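Local coordinates for protein type VI secretion system component (PDB 2P5Z) that is a component of the type VI secretion system, resembles the T4 phage tail proteins gp27 and gp5, and probably forms part of the cell-puncturing device, at residues Leu446-Glu458 against Asp462-Lys470. Residues are numbered along the deposited sequence; the frame is centred on the assembly and turned at random.
Sequences LLAGTEVSIAFEE and DRPYIAGVK
Ala-455 and Tyr-465 form a hydrogen-bonded pair near the turn of an antiparallel hairpin: Ala-455 N donates a hydrogen bond to Tyr-465 O at 2.8 Å and Tyr-465 N donates one to Ala-455 O. Above this pair the Ala-455 methyl makes a CH-pi contact over one face of the tyrosine ring, CB lying 4.0 Å from its centroid. With CG between the backbone N and the carbonyl carbon (chi1 68°), the ring leans toward strand 451-456, over Ala-455. On the opposite face, Pro-464 CB packs 3.7 Å from Ile-454 CG2, side by side, and also meets Phe-456 CE1; Val-429 of strand 426-429 packs on Ile-454 and Pro-464, and Val-411 of strand 409-412 on Ile-454. A beta bulge near Gly-468 shifts the register, yet Ser-453 keeps both backbone bonds, to Gly-468 O and from Ala-467 N. At the turn end, the extended Arg-463 chain crosses Glu-457, whose OE1 lies over the guanidinium face, 3.1 Å from NH1, as a purely ionic contact; Glu-458 OE2 comes in at the edge, completing a salt-bridge network, its hydrogen bond to NH1 weak. Glu-457 OE2 pairs with Lys-470 of a second subunit, and Lys-470 with Glu-457 of the third. The hairpin of this OB-type barrel thus combines an apolar inner face with charged ends that join the three chains.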
loop_
_atom_site.group_PDB
_atom_site.type_symbol
_atom_site.label_atom_id
_atom_site.label_comp_id
_atom_site.label_asym_id
_atom_site.label_seq_id
_atom_site.Cartn_x
_atom_site.Cartn_y
_atom_site.Cartn_z
ATOM N N LEU A 446 33.881 -22.899 -19.903
ATOM C CA LEU A 446 33.303 -23.332 -18.623
ATOM C C LEU A 446 33.337 -22.409 -17.367
ATOM O O LEU A 446 32.348 -22.407 -16.650
ATOM C CB LEU A 446 33.744 -24.765 -18.263
ATOM C CG LEU A 446 33.499 -25.875 -19.296
ATOM C CD1 LEU A 446 33.788 -27.235 -18.670
ATOM C CD2 LEU A 446 32.087 -25.841 -19.889
ATOM N N LEU A 447 34.367 -21.606 -17.065
ATOM C CA LEU A 447 35.482 -21.161 -17.909
ATOM C C LEU A 447 36.890 -20.953 -17.245
ATOM O O LEU A 447 37.873 -21.070 -17.982
ATOM C CB LEU A 447 35.058 -19.917 -18.724
ATOM C CG LEU A 447 35.710 -19.362 -20.003
ATOM C CD1 LEU A 447 35.647 -20.336 -21.179
ATOM C CD2 LEU A 447 35.054 -18.026 -20.389
ATOM N N ALA A 448 37.081 -20.634 -15.945
ATOM C CA ALA A 448 36.126 -20.206 -14.905
ATOM C C ALA A 448 36.743 -19.251 -13.874
ATOM O O ALA A 448 37.237 -19.685 -12.828
ATOM C CB ALA A 448 35.580 -21.378 -14.169
ATOM N N GLY A 449 36.723 -17.965 -14.198
ATOM C CA GLY A 449 36.755 -16.857 -13.234
ATOM C C GLY A 449 35.727 -15.919 -13.856
ATOM O O GLY A 449 35.702 -14.711 -13.615
ATOM N N THR A 450 34.882 -16.518 -14.688
ATOM C CA THR A 450 34.003 -15.804 -15.592
ATOM C C THR A 450 32.759 -15.238 -14.888
ATOM O O THR A 450 32.314 -15.760 -13.858
ATOM C CB THR A 450 33.594 -16.735 -16.753
ATOM O OG1 THR A 450 32.450 -16.202 -17.432
ATOM C CG2 THR A 450 33.242 -18.093 -16.219
ATOM N N GLU A 451 32.214 -14.164 -15.453
ATOM C CA GLU A 451 31.061 -13.491 -14.870
ATOM C C GLU A 451 29.760 -13.982 -15.480
ATOM O O GLU A 451 29.574 -13.947 -16.696
ATOM C CB GLU A 451 31.185 -11.970 -14.975
ATOM C CG GLU A 451 32.210 -11.379 -14.004
ATOM C CD GLU A 451 32.455 -9.879 -14.207
ATOM O OE1 GLU A 451 31.602 -9.201 -14.831
ATOM O OE2 GLU A 451 33.507 -9.377 -13.740
ATOM N N VAL A 452 28.866 -14.455 -14.625
ATOM C CA VAL A 452 27.590 -14.974 -15.089
ATOM C C VAL A 452 26.399 -14.168 -14.579
ATOM O O VAL A 452 26.533 -13.312 -13.704
ATOM C CB VAL A 452 27.401 -16.423 -14.671
ATOM C CG1 VAL A 452 28.353 -17.310 -15.453
ATOM C CG2 VAL A 452 27.608 -16.559 -13.175
ATOM N N SER A 453 25.234 -14.448 -15.149
ATOM C CA SER A 453 24.005 -13.833 -14.697
ATOM C C SER A 453 23.150 -14.872 -14.016
ATOM O O SER A 453 22.903 -15.944 -14.577
ATOM C CB SER A 453 23.255 -13.218 -15.863
ATOM O OG SER A 453 23.768 -11.927 -16.120
ATOM N N ILE A 454 22.713 -14.562 -12.798
ATOM C CA ILE A 454 21.851 -15.467 -12.053
ATOM C C ILE A 454 20.381 -15.030 -12.120
ATOM O O ILE A 454 20.035 -13.883 -11.808
ATOM C CB ILE A 454 22.311 -15.603 -10.601
ATOM C CG1 ILE A 454 23.811 -15.889 -10.560
ATOM C CG2 ILE A 454 21.541 -16.714 -9.907
ATOM C CD1 ILE A 454 24.162 -17.270 -11.054
ATOM N N ALA A 455 19.537 -15.951 -12.560
ATOM C CA ALA A 455 18.117 -15.710 -12.682
ATOM C C ALA A 455 17.376 -16.642 -11.737
ATOM O O ALA A 455 17.945 -17.586 -11.213
ATOM C CB ALA A 455 17.652 -15.931 -14.119
ATOM N N PHE A 456 16.091 -16.372 -11.528
ATOM C CA PHE A 456 15.342 -17.028 -10.472
ATOM C C PHE A 456 14.011 -17.467 -10.993
ATOM O O PHE A 456 13.235 -16.659 -11.508
ATOM C CB PHE A 456 15.165 -16.077 -9.291
ATOM C CG PHE A 456 16.461 -15.679 -8.643
ATOM C CD1 PHE A 456 17.019 -16.470 -7.670
ATOM C CD2 PHE A 456 17.132 -14.538 -9.044
ATOM C CE1 PHE A 456 18.206 -16.117 -7.077
ATOM C CE2 PHE A 456 18.329 -14.187 -8.457
ATOM C CZ PHE A 456 18.865 -14.984 -7.466
ATOM N N GLU A 457 13.760 -18.758 -10.869
ATOM C CA GLU A 457 12.579 -19.354 -11.441
ATOM C C GLU A 457 11.343 -18.868 -10.674
ATOM O O GLU A 457 11.288 -18.973 -9.449
ATOM C CB GLU A 457 12.727 -20.865 -11.387
ATOM C CG GLU A 457 11.696 -21.605 -12.149
ATOM C CD GLU A 457 12.018 -23.069 -12.236
ATOM O OE1 GLU A 457 11.998 -23.755 -11.188
ATOM O OE2 GLU A 457 12.295 -23.531 -13.359
ATOM N N GLU A 458 10.375 -18.332 -11.420
ATOM C CA GLU A 458 9.229 -17.525 -10.922
ATOM C C GLU A 458 9.498 -16.495 -9.810
ATOM O O GLU A 458 8.678 -16.308 -8.931
ATOM C CB GLU A 458 7.954 -18.359 -10.666
ATOM C CG GLU A 458 8.097 -19.620 -9.814
ATOM C CD GLU A 458 7.003 -20.635 -10.095
ATOM O OE1 GLU A 458 5.810 -20.249 -10.054
ATOM O OE2 GLU A 458 7.334 -21.818 -10.354
ATOM N N ASP A 462 15.016 -18.865 -3.862
ATOM C CA ASP A 462 15.560 -20.194 -3.613
ATOM C C ASP A 462 15.467 -21.115 -4.836
ATOM O O ASP A 462 15.535 -22.342 -4.725
ATOM C CB ASP A 462 14.909 -20.823 -2.382
ATOM C CG ASP A 462 15.209 -20.041 -1.097
ATOM O OD1 ASP A 462 16.343 -19.502 -0.941
ATOM O OD2 ASP A 462 14.289 -19.960 -0.244
ATOM N N ARG A 463 15.329 -20.517 -6.013
ATOM C CA ARG A 463 15.424 -21.283 -7.245
ATOM C C ARG A 463 16.363 -20.635 -8.254
ATOM O O ARG A 463 15.927 -20.264 -9.345
ATOM C CB ARG A 463 14.054 -21.417 -7.890
ATOM C CG ARG A 463 13.082 -22.346 -7.217
ATOM C CD ARG A 463 11.829 -22.301 -8.046
ATOM N NE ARG A 463 10.853 -23.326 -7.717
ATOM C CZ ARG A 463 9.754 -23.551 -8.436
ATOM N NH1 ARG A 463 9.508 -22.833 -9.525
ATOM N NH2 ARG A 463 8.902 -24.498 -8.068
ATOM N N PRO A 464 17.658 -20.511 -7.917
ATOM C CA PRO A 464 18.494 -19.788 -8.853
ATOM C C PRO A 464 19.078 -20.670 -9.958
ATOM O O PRO A 464 19.280 -21.879 -9.772
ATOM C CB PRO A 464 19.614 -19.262 -7.964
ATOM C CG PRO A 464 19.718 -20.253 -6.874
ATOM C CD PRO A 464 18.431 -20.985 -6.758
ATOM N N TYR A 465 19.357 -20.058 -11.101
ATOM C CA TYR A 465 20.028 -20.748 -12.179
ATOM C C TYR A 465 20.858 -19.754 -12.972
ATOM O O TYR A 465 20.668 -18.541 -12.842
ATOM C CB TYR A 465 19.045 -21.525 -13.068
ATOM C CG TYR A 465 18.108 -20.670 -13.872
ATOM C CD1 TYR A 465 16.845 -20.332 -13.379
ATOM C CD2 TYR A 465 18.469 -20.205 -15.141
ATOM C CE1 TYR A 465 15.981 -19.536 -14.122
ATOM C CE2 TYR A 465 17.616 -19.412 -15.887
ATOM C CZ TYR A 465 16.372 -19.084 -15.374
ATOM O OH TYR A 465 15.538 -18.291 -16.121
ATOM N N ILE A 466 21.775 -20.272 -13.794
ATOM C CA ILE A 466 22.599 -19.434 -14.682
ATOM C C ILE A 466 21.850 -19.118 -15.974
ATOM O O ILE A 466 21.364 -20.025 -16.641
ATOM C CB ILE A 466 23.946 -20.117 -15.003
ATOM C CG1 ILE A 466 24.601 -20.582 -13.704
ATOM C CG2 ILE A 466 24.870 -19.180 -15.748
ATOM C CD1 ILE A 466 26.075 -20.845 -13.804
ATOM N N ALA A 467 21.751 -17.838 -16.319
ATOM C CA ALA A 467 20.942 -17.442 -17.472
ATOM C C ALA A 467 21.550 -17.541 -18.900
ATOM O O ALA A 467 20.889 -18.143 -19.740
ATOM C CB ALA A 467 20.183 -16.103 -17.230
ATOM N N GLY A 468 22.720 -16.970 -19.242
ATOM C CA GLY A 468 23.457 -15.955 -18.508
ATOM C C GLY A 468 24.973 -16.052 -18.407
ATOM O O GLY A 468 25.479 -16.376 -17.339
ATOM N N VAL A 469 25.712 -15.748 -19.482
ATOM C CA VAL A 469 27.178 -15.497 -19.368
ATOM C C VAL A 469 27.549 -14.081 -19.847
ATOM O O VAL A 469 27.205 -13.687 -20.961
ATOM C CB VAL A 469 28.059 -16.550 -20.121
ATOM C CG1 VAL A 469 29.550 -16.348 -19.802
ATOM C CG2 VAL A 469 27.643 -17.977 -19.784
ATOM N N LYS A 470 28.246 -13.314 -19.016
ATOM C CA LYS A 470 28.560 -11.930 -19.382
ATOM C C LYS A 470 29.876 -11.790 -20.145
ATOM O O LYS A 470 30.882 -11.349 -19.589
ATOM C CB LYS A 470 28.557 -11.025 -18.149
ATOM C CG LYS A 470 27.214 -10.996 -17.431
ATOM C CD LYS A 470 26.946 -9.649 -16.764
ATOM C CE LYS A 470 27.784 -9.464 -15.514
ATOM N NZ LYS A 470 27.645 -8.072 -14.995
HETATM O O HOH W 1 32.538 -13.037 -18.118
#